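Local coordinates for TruD (Uncultured prochloron, PDB 4BS9), which acts as a cyanobactin heterocyclase of the YcaO family, probably using ATP to convert side chains of a precursor peptide into heterocycles, and binds a zinc ion, at residues D560-W565 against R745-F750; E18-Y23 against T34-C39; Q595-W600 against S617-G622; P3-I8 against T81-E86. All blocks are in the same frame, centred on the assembly; numbering follows the deposited sequence.

Contact 1: D560-W565 against R745-F750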
loop_
_atom_site.group_PDB
_atom_site.type_symbol
_atom_site.label_atom_id
_atom_site.label_comp_id
_atom_site.label_asym_id
_atom_site.label_seq_id
_atom_site.Cartn_x
_atom_site.Cartn_y
_atom_site.Cartn_z
ATOM N N ASP A 560 -39.931 -3.656 3.046
ATOM C CA ASP A 560 -41.379 -3.707 3.200
ATOM C C ASP A 560 -41.920 -4.852 2.327
ATOM O O ASP A 560 -42.827 -5.580 2.722
ATOM C CB ASP A 560 -41.982 -2.356 2.816
ATOM C CG ASP A 560 -43.495 -2.367 2.776
ATOM O OD1 ASP A 560 -44.138 -2.147 3.822
ATOM O OD2 ASP A 560 -44.053 -2.554 1.672
ATOM N N SER A 561 -41.340 -5.017 1.145
ATOM C CA SER A 561 -41.741 -6.073 0.230
ATOM C C SER A 561 -41.388 -7.471 0.753
ATOM O O SER A 561 -42.211 -8.392 0.694
ATOM C CB SER A 561 -41.092 -5.857 -1.136
ATOM O OG SER A 561 -41.627 -4.718 -1.778
ATOM N N VAL A 562 -40.163 -7.633 1.251
ATOM C CA VAL A 562 -39.719 -8.910 1.817
ATOM C C VAL A 562 -40.522 -9.256 3.073
ATOM O O VAL A 562 -40.773 -10.414 3.328
ATOM C CB VAL A 562 -38.207 -8.897 2.119
ATOM C CG1 VAL A 562 -37.799 -10.109 2.933
ATOM C CG2 VAL A 562 -37.399 -8.850 0.826
ATOM N N CYS A 563 -40.943 -8.257 3.839
ATOM C CA CYS A 563 -41.732 -8.503 5.050
ATOM C C CYS A 563 -43.128 -8.992 4.717
ATOM O O CYS A 563 -43.646 -9.903 5.367
ATOM C CB CYS A 563 -41.832 -7.247 5.926
ATOM S SG CYS A 563 -40.343 -6.947 6.902
ATOM N N LEU A 564 -43.745 -8.375 3.718
ATOM C CA LEU A 564 -45.091 -8.758 3.331
ATOM C C LEU A 564 -45.100 -10.214 2.875
ATOM O O LEU A 564 -46.006 -10.979 3.222
ATOM C CB LEU A 564 -45.628 -7.833 2.230
ATOM C CG LEU A 564 -46.021 -6.417 2.680
ATOM C CD1 LEU A 564 -46.169 -5.481 1.491
ATOM C CD2 LEU A 564 -47.315 -6.450 3.477
ATOM N N TRP A 565 -44.057 -10.595 2.138
ATOM C CA TRP A 565 -43.952 -11.934 1.553
ATOM C C TRP A 565 -43.617 -12.960 2.606
ATOM O O TRP A 565 -44.325 -13.955 2.789
ATOM C CB TRP A 565 -42.875 -11.930 0.471
ATOM C CG TRP A 565 -42.416 -13.262 0.066
ATOM C CD1 TRP A 565 -43.139 -14.210 -0.582
ATOM C CD2 TRP A 565 -41.112 -13.803 0.256
ATOM N NE1 TRP A 565 -42.366 -15.323 -0.802
ATOM C CE2 TRP A 565 -41.113 -15.096 -0.293
ATOM C CE3 TRP A 565 -39.941 -13.319 0.837
ATOM C CZ2 TRP A 565 -39.985 -15.921 -0.269
ATOM C CZ3 TRP A 565 -38.815 -14.135 0.858
ATOM C CH2 TRP A 565 -38.844 -15.418 0.308
ATOM N N ARG A 745 -42.955 -1.255 6.447
ATOM C CA ARG A 745 -42.725 -2.330 7.406
ATOM C C ARG A 745 -41.281 -2.838 7.441
ATOM O O ARG A 745 -40.585 -2.925 6.413
ATOM C CB ARG A 745 -43.630 -3.532 7.091
ATOM C CG ARG A 745 -45.109 -3.228 6.898
ATOM C CD ARG A 745 -45.809 -2.711 8.137
ATOM N NE ARG A 745 -45.715 -3.638 9.255
ATOM C CZ ARG A 745 -46.543 -3.663 10.289
ATOM N NH1 ARG A 745 -47.578 -2.836 10.361
ATOM N NH2 ARG A 745 -46.346 -4.539 11.256
ATOM N N PHE A 746 -40.871 -3.216 8.647
ATOM C CA PHE A 746 -39.520 -3.649 8.922
ATOM C C PHE A 746 -39.616 -4.986 9.621
ATOM O O PHE A 746 -40.680 -5.356 10.126
ATOM C CB PHE A 746 -38.839 -2.615 9.804
ATOM C CG PHE A 746 -37.391 -2.896 10.083
ATOM C CD1 PHE A 746 -36.503 -3.157 9.049
ATOM C CD2 PHE A 746 -36.904 -2.861 11.394
ATOM C CE1 PHE A 746 -35.166 -3.401 9.317
ATOM C CE2 PHE A 746 -35.571 -3.106 11.664
ATOM C CZ PHE A 746 -34.701 -3.375 10.624
ATOM N N TRP A 747 -38.501 -5.707 9.622
ATOM C CA TRP A 747 -38.416 -7.032 10.216
ATOM C C TRP A 747 -38.921 -7.039 11.656
ATOM O O TRP A 747 -38.674 -6.103 12.409
ATOM C CB TRP A 747 -36.968 -7.565 10.122
ATOM C CG TRP A 747 -36.514 -7.801 8.679
ATOM C CD1 TRP A 747 -37.290 -8.240 7.636
ATOM C CD2 TRP A 747 -35.195 -7.621 8.137
ATOM N NE1 TRP A 747 -36.546 -8.337 6.487
ATOM C CE2 TRP A 747 -35.257 -7.966 6.761
ATOM C CE3 TRP A 747 -33.968 -7.208 8.675
ATOM C CZ2 TRP A 747 -34.136 -7.909 5.918
ATOM C CZ3 TRP A 747 -32.845 -7.154 7.831
ATOM C CH2 TRP A 747 -32.942 -7.506 6.469
ATOM N N SER A 748 -39.691 -8.068 12.001
ATOM C CA SER A 748 -39.924 -8.454 13.394
ATOM C C SER A 748 -40.991 -7.641 14.144
ATOM O O SER A 748 -41.085 -7.724 15.369
ATOM C CB SER A 748 -38.591 -8.395 14.144
ATOM O OG SER A 748 -38.613 -9.181 15.307
ATOM N N ARG A 749 -41.803 -6.874 13.422
ATOM C CA ARG A 749 -42.770 -5.967 14.047
ATOM C C ARG A 749 -44.134 -6.227 13.481
ATOM O O ARG A 749 -44.317 -6.106 12.271
ATOM C CB ARG A 749 -42.390 -4.515 13.769
ATOM C CG ARG A 749 -41.141 -4.040 14.489
ATOM C CD ARG A 749 -40.313 -3.209 13.528
ATOM N NE ARG A 749 -39.426 -2.222 14.154
ATOM C CZ ARG A 749 -38.320 -2.504 14.836
ATOM N NH1 ARG A 749 -37.940 -3.760 15.066
ATOM N NH2 ARG A 749 -37.603 -1.508 15.319
ATOM N N PHE A 750 -45.085 -6.544 14.357
ATOM C CA PHE A 750 -46.373 -7.114 13.948
ATOM C C PHE A 750 -47.599 -6.288 14.319
ATOM O O PHE A 750 -48.696 -6.838 14.508
ATOM C CB PHE A 750 -46.534 -8.510 14.548
ATOM C CG PHE A 750 -45.422 -9.424 14.202
ATOM C CD1 PHE A 750 -45.213 -9.779 12.889
ATOM C CD2 PHE A 750 -44.567 -9.904 15.182
ATOM C CE1 PHE A 750 -44.171 -10.610 12.549
ATOM C CE2 PHE A 750 -43.524 -10.740 14.854
ATOM C CZ PHE A 750 -43.324 -11.091 13.533
#

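Contact 2: E18-Y23 against T34-C39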
loop_
_atom_site.group_PDB
_atom_site.type_symbol
_atom_site.label_atom_id
_atom_site.label_comp_id
_atom_site.label_asym_id
_atom_site.label_seq_id
_atom_site.Cartn_x
_atom_site.Cartn_y
_atom_site.Cartn_z
ATOM N N GLU A 18 38.547 17.570 -13.376
ATOM C CA GLU A 18 39.066 18.858 -13.801
ATOM C C GLU A 18 38.510 19.472 -15.070
ATOM O O GLU A 18 37.815 20.476 -14.980
ATOM C CB GLU A 18 40.597 18.865 -13.849
ATOM C CG GLU A 18 41.205 20.241 -14.130
ATOM C CD GLU A 18 40.490 21.398 -13.419
ATOM O OE1 GLU A 18 40.058 21.240 -12.253
ATOM O OE2 GLU A 18 40.364 22.483 -14.030
ATOM N N PRO A 19 38.810 18.903 -16.244
ATOM C CA PRO A 19 38.589 19.761 -17.421
ATOM C C PRO A 19 37.204 20.430 -17.421
ATOM O O PRO A 19 37.122 21.653 -17.465
ATOM C CB PRO A 19 38.767 18.808 -18.609
ATOM C CG PRO A 19 38.589 17.437 -18.042
ATOM C CD PRO A 19 39.000 17.489 -16.594
ATOM N N LYS A 20 36.137 19.647 -17.291
ATOM C CA LYS A 20 34.800 20.128 -17.648
ATOM C C LYS A 20 33.629 19.651 -16.766
ATOM O O LYS A 20 32.480 19.997 -17.021
ATOM C CB LYS A 20 34.544 19.691 -19.085
ATOM C CG LYS A 20 33.567 20.563 -19.836
ATOM C CD LYS A 20 33.426 20.068 -21.266
ATOM C CE LYS A 20 32.199 20.654 -21.948
ATOM N NZ LYS A 20 31.717 19.767 -23.046
ATOM N N GLN A 21 33.925 18.885 -15.720
ATOM C CA GLN A 21 32.906 18.199 -14.931
ATOM C C GLN A 21 32.937 18.641 -13.500
ATOM O O GLN A 21 34.005 18.838 -12.931
ATOM C CB GLN A 21 33.143 16.677 -14.956
ATOM C CG GLN A 21 32.383 15.938 -16.038
ATOM C CD GLN A 21 30.927 16.334 -16.038
ATOM O OE1 GLN A 21 30.290 16.384 -14.987
ATOM N NE2 GLN A 21 30.403 16.665 -17.206
ATOM N N VAL A 22 31.752 18.771 -12.918
ATOM C CA VAL A 22 31.593 18.977 -11.483
ATOM C C VAL A 22 30.386 18.193 -10.998
ATOM O O VAL A 22 29.336 18.191 -11.634
ATOM C CB VAL A 22 31.376 20.451 -11.147
ATOM C CG1 VAL A 22 30.938 20.607 -9.701
ATOM C CG2 VAL A 22 32.653 21.229 -11.402
ATOM N N TYR A 23 30.543 17.525 -9.864
ATOM C CA TYR A 23 29.476 16.729 -9.315
ATOM C C TYR A 23 29.143 17.283 -7.946
ATOM O O TYR A 23 30.039 17.559 -7.158
ATOM C CB TYR A 23 29.914 15.282 -9.204
ATOM C CG TYR A 23 30.176 14.612 -10.525
ATOM C CD1 TYR A 23 31.382 14.770 -11.171
ATOM C CD2 TYR A 23 29.220 13.804 -11.125
ATOM C CE1 TYR A 23 31.630 14.145 -12.381
ATOM C CE2 TYR A 23 29.464 13.168 -12.330
ATOM C CZ TYR A 23 30.674 13.340 -12.949
ATOM O OH TYR A 23 30.953 12.737 -14.153
ATOM N N THR A 34 28.241 20.979 -15.970
ATOM C CA THR A 34 29.110 20.807 -17.115
ATOM C C THR A 34 29.586 22.170 -17.615
ATOM O O THR A 34 28.794 23.038 -17.973
ATOM C CB THR A 34 28.377 20.026 -18.228
ATOM O OG1 THR A 34 27.673 18.928 -17.640
ATOM C CG2 THR A 34 29.350 19.497 -19.271
ATOM N N GLY A 35 30.899 22.345 -17.619
ATOM C CA GLY A 35 31.510 23.559 -18.110
ATOM C C GLY A 35 32.845 23.788 -17.446
ATOM O O GLY A 35 32.981 23.612 -16.234
ATOM N N GLN A 36 33.821 24.196 -18.249
ATOM C CA GLN A 36 35.122 24.640 -17.759
ATOM C C GLN A 36 34.967 25.796 -16.777
ATOM O O GLN A 36 35.751 25.922 -15.845
ATOM C CB GLN A 36 36.013 25.092 -18.911
ATOM C CG GLN A 36 36.287 24.028 -19.971
ATOM C CD GLN A 36 35.129 23.811 -20.937
ATOM O OE1 GLN A 36 34.160 24.565 -20.949
ATOM N NE2 GLN A 36 35.220 22.764 -21.738
ATOM N N LEU A 37 33.960 26.643 -16.975
ATOM C CA LEU A 37 33.745 27.764 -16.062
ATOM C C LEU A 37 33.445 27.274 -14.652
ATOM O O LEU A 37 34.043 27.763 -13.689
ATOM C CB LEU A 37 32.657 28.726 -16.567
ATOM C CG LEU A 37 33.184 29.838 -17.484
ATOM C CD1 LEU A 37 33.565 29.287 -18.851
ATOM C CD2 LEU A 37 32.158 30.937 -17.651
ATOM N N TYR A 38 32.557 26.291 -14.528
ATOM C CA TYR A 38 32.209 25.744 -13.207
ATOM C C TYR A 38 33.433 25.198 -12.482
ATOM O O TYR A 38 33.580 25.410 -11.286
ATOM C CB TYR A 38 31.164 24.652 -13.321
ATOM C CG TYR A 38 29.840 25.135 -13.829
ATOM C CD1 TYR A 38 29.095 26.075 -13.112
ATOM C CD2 TYR A 38 29.310 24.646 -15.019
ATOM C CE1 TYR A 38 27.857 26.521 -13.574
ATOM C CE2 TYR A 38 28.073 25.078 -15.483
ATOM C CZ TYR A 38 27.355 26.013 -14.762
ATOM O OH TYR A 38 26.140 26.428 -15.234
ATOM N N CYS A 39 34.320 24.517 -13.203
ATOM C CA CYS A 39 35.526 23.954 -12.581
ATOM C C CYS A 39 36.472 25.023 -12.071
ATOM O O CYS A 39 37.253 24.778 -11.148
ATOM C CB CYS A 39 36.281 23.065 -13.556
ATOM S SG CYS A 39 35.306 21.672 -14.150
#

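Contact 3: Q595-W600 against S617-G622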
loop_
_atom_site.group_PDB
_atom_site.type_symbol
_atom_site.label_atom_id
_atom_site.label_comp_id
_atom_site.label_asym_id
_atom_site.label_seq_id
_atom_site.Cartn_x
_atom_site.Cartn_y
_atom_site.Cartn_z
ATOM N N GLN A 595 -22.102 -25.853 -10.147
ATOM C CA GLN A 595 -21.734 -25.816 -8.728
ATOM C C GLN A 595 -22.810 -26.426 -7.844
ATOM O O GLN A 595 -22.976 -26.013 -6.696
ATOM C CB GLN A 595 -21.462 -24.376 -8.265
ATOM C CG GLN A 595 -20.605 -23.557 -9.213
ATOM C CD GLN A 595 -19.411 -24.340 -9.733
ATOM O OE1 GLN A 595 -18.665 -24.926 -8.952
ATOM N NE2 GLN A 595 -19.232 -24.361 -11.055
ATOM N N ASN A 596 -23.544 -27.401 -8.381
ATOM C CA ASN A 596 -24.509 -28.163 -7.602
ATOM C C ASN A 596 -25.596 -27.287 -6.964
ATOM O O ASN A 596 -25.871 -27.403 -5.768
ATOM C CB ASN A 596 -23.765 -28.942 -6.517
ATOM C CG ASN A 596 -24.625 -29.994 -5.864
ATOM O OD1 ASN A 596 -25.112 -29.805 -4.747
ATOM N ND2 ASN A 596 -24.828 -31.107 -6.561
ATOM N N ARG A 597 -26.201 -26.407 -7.762
ATOM C CA ARG A 597 -27.199 -25.461 -7.244
ATOM C C ARG A 597 -28.242 -25.020 -8.265
ATOM O O ARG A 597 -27.931 -24.778 -9.428
ATOM C CB ARG A 597 -26.516 -24.222 -6.666
ATOM C CG ARG A 597 -26.112 -24.364 -5.210
ATOM C CD ARG A 597 -25.715 -23.030 -4.578
ATOM N NE ARG A 597 -25.631 -23.152 -3.124
ATOM C CZ ARG A 597 -26.645 -22.982 -2.275
ATOM N NH1 ARG A 597 -27.858 -22.639 -2.697
ATOM N NH2 ARG A 597 -26.439 -23.151 -0.978
ATOM N N ASP A 598 -29.484 -24.903 -7.804
ATOM C CA ASP A 598 -30.548 -24.336 -8.604
ATOM C C ASP A 598 -30.684 -22.882 -8.231
ATOM O O ASP A 598 -30.103 -22.431 -7.243
ATOM C CB ASP A 598 -31.871 -25.037 -8.334
ATOM C CG ASP A 598 -31.802 -26.536 -8.554
ATOM O OD1 ASP A 598 -31.180 -26.985 -9.550
ATOM O OD2 ASP A 598 -32.391 -27.265 -7.722
ATOM N N LEU A 599 -31.477 -22.156 -9.013
ATOM C CA LEU A 599 -31.629 -20.722 -8.835
ATOM C C LEU A 599 -32.864 -20.198 -9.566
ATOM O O LEU A 599 -32.896 -20.194 -10.784
ATOM C CB LEU A 599 -30.366 -20.023 -9.343
ATOM C CG LEU A 599 -30.289 -18.501 -9.258
ATOM C CD1 LEU A 599 -30.658 -17.967 -7.882
ATOM C CD2 LEU A 599 -28.882 -18.061 -9.623
ATOM N N TRP A 600 -33.889 -19.790 -8.824
ATOM C CA TRP A 600 -35.004 -19.025 -9.393
ATOM C C TRP A 600 -35.039 -17.637 -8.784
ATOM O O TRP A 600 -34.438 -17.386 -7.736
ATOM C CB TRP A 600 -36.354 -19.671 -9.088
ATOM C CG TRP A 600 -36.619 -20.941 -9.779
ATOM C CD1 TRP A 600 -37.349 -21.132 -10.932
ATOM C CD2 TRP A 600 -36.189 -22.232 -9.346
ATOM N NE1 TRP A 600 -37.374 -22.469 -11.243
ATOM C CE2 TRP A 600 -36.672 -23.168 -10.285
ATOM C CE3 TRP A 600 -35.431 -22.692 -8.253
ATOM C CZ2 TRP A 600 -36.417 -24.552 -10.160
ATOM C CZ3 TRP A 600 -35.184 -24.065 -8.135
ATOM C CH2 TRP A 600 -35.679 -24.976 -9.083
ATOM N N SER A 617 -31.641 -19.714 -4.198
ATOM C CA SER A 617 -30.788 -20.817 -4.600
ATOM C C SER A 617 -30.763 -21.914 -3.568
ATOM O O SER A 617 -30.526 -21.659 -2.395
ATOM C CB SER A 617 -29.367 -20.373 -4.818
ATOM O OG SER A 617 -28.559 -21.527 -4.970
ATOM N N ASN A 618 -30.965 -23.137 -4.040
ATOM C CA ASN A 618 -30.868 -24.328 -3.228
ATOM C C ASN A 618 -29.844 -25.254 -3.836
ATOM O O ASN A 618 -29.669 -25.272 -5.057
ATOM C CB ASN A 618 -32.210 -25.059 -3.185
ATOM C CG ASN A 618 -32.682 -25.503 -4.564
ATOM O OD1 ASN A 618 -33.293 -24.723 -5.299
ATOM N ND2 ASN A 618 -32.405 -26.756 -4.917
ATOM N N ARG A 619 -29.183 -26.032 -2.980
ATOM C CA ARG A 619 -28.342 -27.139 -3.420
ATOM C C ARG A 619 -29.175 -28.162 -4.165
ATOM O O ARG A 619 -30.362 -28.317 -3.895
ATOM C CB ARG A 619 -27.678 -27.824 -2.235
ATOM C CG ARG A 619 -26.328 -27.249 -1.869
ATOM C CD ARG A 619 -25.798 -27.931 -0.617
ATOM N NE ARG A 619 -24.414 -28.397 -0.728
ATOM C CZ ARG A 619 -23.339 -27.606 -0.799
ATOM N NH1 ARG A 619 -23.454 -26.273 -0.804
ATOM N NH2 ARG A 619 -22.129 -28.156 -0.884
ATOM N N LYS A 620 -28.548 -28.858 -5.106
ATOM C CA LYS A 620 -29.244 -29.858 -5.921
ATOM C C LYS A 620 -29.203 -31.224 -5.254
ATOM O O LYS A 620 -30.211 -31.912 -5.202
ATOM C CB LYS A 620 -28.625 -29.934 -7.316
ATOM C CG LYS A 620 -28.837 -28.676 -8.136
ATOM C CD LYS A 620 -28.035 -28.673 -9.427
ATOM C CE LYS A 620 -28.519 -29.731 -10.404
ATOM N NZ LYS A 620 -29.972 -29.603 -10.685
ATOM N N ALA A 621 -28.019 -31.596 -4.764
ATOM C CA ALA A 621 -27.794 -32.831 -4.011
ATOM C C ALA A 621 -27.050 -32.534 -2.710
ATOM O O ALA A 621 -26.598 -31.412 -2.489
ATOM C CB ALA A 621 -27.013 -33.832 -4.852
ATOM N N GLY A 622 -26.912 -33.554 -1.867
ATOM C CA GLY A 622 -26.436 -33.392 -0.494
ATOM C C GLY A 622 -27.635 -33.529 0.419
ATOM O O GLY A 622 -28.774 -33.530 -0.047
#

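Contact 4: P3-I8 against T81-E86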
loop_
_atom_site.group_PDB
_atom_site.type_symbol
_atom_site.label_atom_id
_atom_site.label_comp_id
_atom_site.label_asym_id
_atom_site.label_seq_id
_atom_site.Cartn_x
_atom_site.Cartn_y
_atom_site.Cartn_z
ATOM N N PRO A 3 29.254 43.013 2.673
ATOM C CA PRO A 3 30.154 41.871 2.893
ATOM C C PRO A 3 29.433 40.581 3.344
ATOM O O PRO A 3 29.083 40.452 4.526
ATOM C CB PRO A 3 31.103 42.384 3.991
ATOM C CG PRO A 3 30.343 43.464 4.700
ATOM C CD PRO A 3 29.445 44.088 3.671
ATOM N N THR A 4 29.220 39.639 2.422
ATOM C CA THR A 4 28.511 38.395 2.766
ATOM C C THR A 4 28.857 37.186 1.869
ATOM O O THR A 4 28.403 37.072 0.735
ATOM C CB THR A 4 26.983 38.622 2.810
ATOM O OG1 THR A 4 26.332 37.440 3.288
ATOM C CG2 THR A 4 26.419 39.020 1.431
ATOM N N ALA A 5 29.645 36.272 2.429
ATOM C CA ALA A 5 30.230 35.143 1.701
ATOM C C ALA A 5 29.220 34.161 1.104
ATOM O O ALA A 5 28.104 34.000 1.599
ATOM C CB ALA A 5 31.203 34.391 2.598
ATOM N N LEU A 6 29.656 33.492 0.038
ATOM C CA LEU A 6 28.810 32.602 -0.749
ATOM C C LEU A 6 29.442 31.231 -0.856
ATOM O O LEU A 6 30.689 31.098 -0.905
ATOM C CB LEU A 6 28.623 33.145 -2.162
ATOM C CG LEU A 6 28.267 34.618 -2.283
ATOM C CD1 LEU A 6 28.279 34.994 -3.758
ATOM C CD2 LEU A 6 26.920 34.899 -1.618
ATOM N N GLN A 7 28.565 30.226 -0.918
ATOM C CA GLN A 7 28.985 28.828 -0.962
ATOM C C GLN A 7 27.974 27.948 -1.671
ATOM O O GLN A 7 26.780 28.250 -1.708
ATOM C CB GLN A 7 29.204 28.285 0.449
ATOM C CG GLN A 7 27.936 28.087 1.249
ATOM C CD GLN A 7 28.226 27.603 2.650
ATOM O OE1 GLN A 7 28.357 28.390 3.570
ATOM N NE2 GLN A 7 28.339 26.299 2.812
ATOM N N ILE A 8 28.494 26.867 -2.243
ATOM C CA ILE A 8 27.693 25.747 -2.693
ATOM C C ILE A 8 27.095 25.162 -1.420
ATOM O O ILE A 8 27.783 25.051 -0.387
ATOM C CB ILE A 8 28.561 24.695 -3.430
ATOM C CG1 ILE A 8 29.190 25.285 -4.688
ATOM C CG2 ILE A 8 27.744 23.489 -3.853
ATOM C CD1 ILE A 8 28.197 25.619 -5.787
ATOM N N THR A 81 24.074 29.380 -1.832
ATOM C CA THR A 81 23.420 30.010 -0.693
ATOM C C THR A 81 24.412 30.898 0.072
ATOM O O THR A 81 25.632 30.723 -0.019
ATOM C CB THR A 81 22.758 28.951 0.223
ATOM O OG1 THR A 81 21.780 29.585 1.045
ATOM C CG2 THR A 81 23.776 28.239 1.106
ATOM N N GLU A 82 23.883 31.872 0.794
ATOM C CA GLU A 82 24.716 32.722 1.614
ATOM C C GLU A 82 25.159 31.959 2.835
ATOM O O GLU A 82 24.357 31.256 3.464
ATOM C CB GLU A 82 23.969 33.971 2.055
ATOM C CG GLU A 82 23.515 34.830 0.892
ATOM C CD GLU A 82 23.775 36.306 1.128
ATOM O OE1 GLU A 82 23.652 36.736 2.300
ATOM O OE2 GLU A 82 24.113 37.036 0.154
ATOM N N VAL A 83 26.434 32.130 3.171
ATOM C CA VAL A 83 27.029 31.510 4.347
ATOM C C VAL A 83 26.276 31.874 5.629
ATOM O O VAL A 83 25.728 32.972 5.759
ATOM C CB VAL A 83 28.510 31.899 4.515
ATOM C CG1 VAL A 83 29.101 31.299 5.786
ATOM C CG2 VAL A 83 29.316 31.415 3.328
ATOM N N ALA A 84 26.249 30.921 6.558
ATOM C CA ALA A 84 25.725 31.131 7.897
ATOM C C ALA A 84 26.850 30.931 8.919
ATOM O O ALA A 84 27.038 29.823 9.435
ATOM C CB ALA A 84 24.579 30.177 8.148
ATOM N N PRO A 85 27.621 32.008 9.199
ATOM C CA PRO A 85 28.786 31.967 10.113
ATOM C C PRO A 85 28.476 31.386 11.513
ATOM O O PRO A 85 29.300 30.689 12.109
ATOM C CB PRO A 85 29.171 33.437 10.265
ATOM C CG PRO A 85 28.500 34.163 9.164
ATOM C CD PRO A 85 27.319 33.380 8.736
ATOM N N GLU A 86 27.274 31.667 12.007
ATOM C CA GLU A 86 26.870 31.333 13.366
ATOM C C GLU A 86 26.359 29.876 13.535
ATOM O O GLU A 86 25.599 29.584 14.474
ATOM C CB GLU A 86 25.833 32.378 13.826
ATOM C CG GLU A 86 24.422 32.287 13.212
ATOM C CD GLU A 86 24.264 32.724 11.739
ATOM O OE1 GLU A 86 25.065 33.551 11.247
ATOM O OE2 GLU A 86 23.290 32.238 11.081
#

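Contact 1: D560-W565 against R745-F750
Asp560 and Cys563 of helix 545-568, in the YcaO-family part of the chain, meet Arg745, Phe746 and Trp747 in a helix-to-loop contact. The loop has no regular structure beyond a type II beta turn from Phe746 to Arg749. Packing is closest along the buried flank. There, OD1 of Asp560 accepts the backbone N of Arg745 at 3.0 Å through its anti lone pair, with an N-H...O angle of 160°. With CG anti to the backbone N (chi1 173°), the carboxylate carbon is carried to the Arg745 end of the loop. The other oxygen of this carboxylate, OD2, forms a salt bridge with Arg754 at the start of helix 754-761, so the group ties helix 545-568 both to the loop and to this second helix. One turn along, the sulfur of Cys563 touches both the carbonyl carbon of Phe746 and the indole, 3.4 Å from Trp747 CD1, in an oblique sulfur-aromatic contact.

The fit is looser toward the partly exposed Phe746 and Trp747, which rest on Arg559; the buried Val562 brings CG1 to 4.2 Å from Trp747 NE1, at the ring edge. Arg745 first approaches the helix with its CB and CG, then bends at chi2 and chi3 back over its own loop. Its guanidinium also bonds to Gly751 O through NH1, while NH2 donates to Arg749 O at 2.8 Å, coming from above the carbonyl plane.

Contact 2: E18-Y23 against T34-C39
Thr34 pairs with Gln21 as an antiparallel non-hydrogen-bonded pair where the last strand of the winged-helix sheet gives way to helix 36-41. The two side chains lie side by side, pointing the same way. Thr34 CG2 also faces the aliphatic stem of Lys20, 4.1 Å from CE. Gly35 follows at the N-cap position. Its N donates to Lys20 O at 2.9 Å (165°), anchoring the start of the helix to the residue just before strand 21-26. With phi at 153°, a side chain at Gly35 would run into the carbonyl oxygen of Thr34, so the bend depends on glycine. Gln36 reaches back from the first turn of the helix: its chain bends at chi2 (78°), and the amide crosses the extended Lys20 stem near CG and CD, while its CG lies 3.6 Å from Pro19 O. Tyr38 turns its CB to Val22 CG2 at 4.2 Å before the ring leads away from strand 21-26. Cys39 points its sulfur inward, where it meets Val22 CG2 at 3.8 Å and lies near Gln21 O.

Around the contact, Val22 and Cys39 rest on Ile16 of strand 13-17, and the Tyr38 ring packs on Val70 and Leu74 of helix 64-76. Tyr23 OH bonds to Gln230 of the second subunit, and Glu18 packs on its Leu234. Helix 36-41 thus lies between the three-stranded sheet and helix 64-76.

Contact 3: Q595-W600 against S617-G622
The beta hairpin of strands 597-603 and 612-619 is joined through Arg597 and Asp598, which meet Ser617, Asn618 and Lys620 near its open end. On the face of Arg597, Leu599, Ser617 and Arg619, the arginine chain runs extended from CG to NE over the Ser617 side chain. Its NH1 donates to Ser617 OG at 2.6 Å and, weakly, to Ser617 O. The hydroxyl in turn donates to Asp598 O at 2.9 Å, nearly along the C=O axis, so OG links guanidinium and opposite backbone. An alanine at Arg597 would remove the guanidinium and would probably leave Ser617 OG without its donor and Arg626 O without the bond it receives from NH2.

The other face is built round the Asp598 carboxylate. OD1 takes Lys620 NZ in a salt bridge of 3.1 Å on its syn lone pair, whereas OD2 takes Asn618 ND2 at 2.9 Å on the anti side, 32° out of the carboxylate plane. ND2 also bonds to Arg619 O, and its two bonds probably hold the amide in its rotation. Asn618 OD1 lies at the edge of the Trp600 ring, 3.5 Å from CZ3, with amide and ring nearly coplanar. Asp598 N donates to Asn618 O at 2.8 Å and Lys620 N to Asn596 O.

Helix 583-594 lies against the hairpin, with Tyr592 on Arg597 and Gln593 on Asp598 and Lys620, while strand 628-633 continues the sheet beyond Ser617.

Contact 4: P3-I8 against T81-E86
Glu82 meets Thr4 and Leu6 across a short antiparallel pairing near the N-terminus. From CB, 4.2 Å from Ala5 O, its CG goes anti to the carbonyl carbon (chi1 -61°) and the chain bends at chi2, bringing CD close to Thr4. At the tip, OE1 accepts a hydrogen bond from Thr4 OG1 at 2.9 Å, met from above the carboxylate plane, while OE2 lies against Thr4 CG2 and 3.9 Å from Leu6 CD2. An alanine at Glu82 would remove the carboxylate and would probably leave the Thr4 hydroxyl without its acceptor and its side chain freer to turn.

The backbones are paired as well. Gln7 N donates to Thr81 O at 3.1 Å and Thr81 N to Gln7 O at 2.9 Å, and Val83 N donates to Ala5 O with an angle of 174°. Val83 CG2 packs on Ala5 CB at 3.6 Å. This two-stranded antiparallel sheet of strands 6-8 and 80-82 brings together the two ends of the winged-helix region.

Overall arrangement
The four contacts fall into two pairs far apart. Contacts 2 and 4 share the N-terminal winged-helix region, their centres 22 Å apart and nearest atoms about 7 Å apart; residues 3-8 and 81-86 bracket contact 2 in sequence. Contacts 1 and 3 lie together in the YcaO-family part, centres 27 Å apart, and contact 3 falls within the chain span that contact 1 brackets. Strand 628-633 links them: it extends the sheet of contact 3, and its Phe631 touches Val562 and Trp565. The centres of contacts in different pairs are 79 to 84 Å apart, and none lies at the zinc site formed by Cys209, Cys212, Cys318 and Cys321.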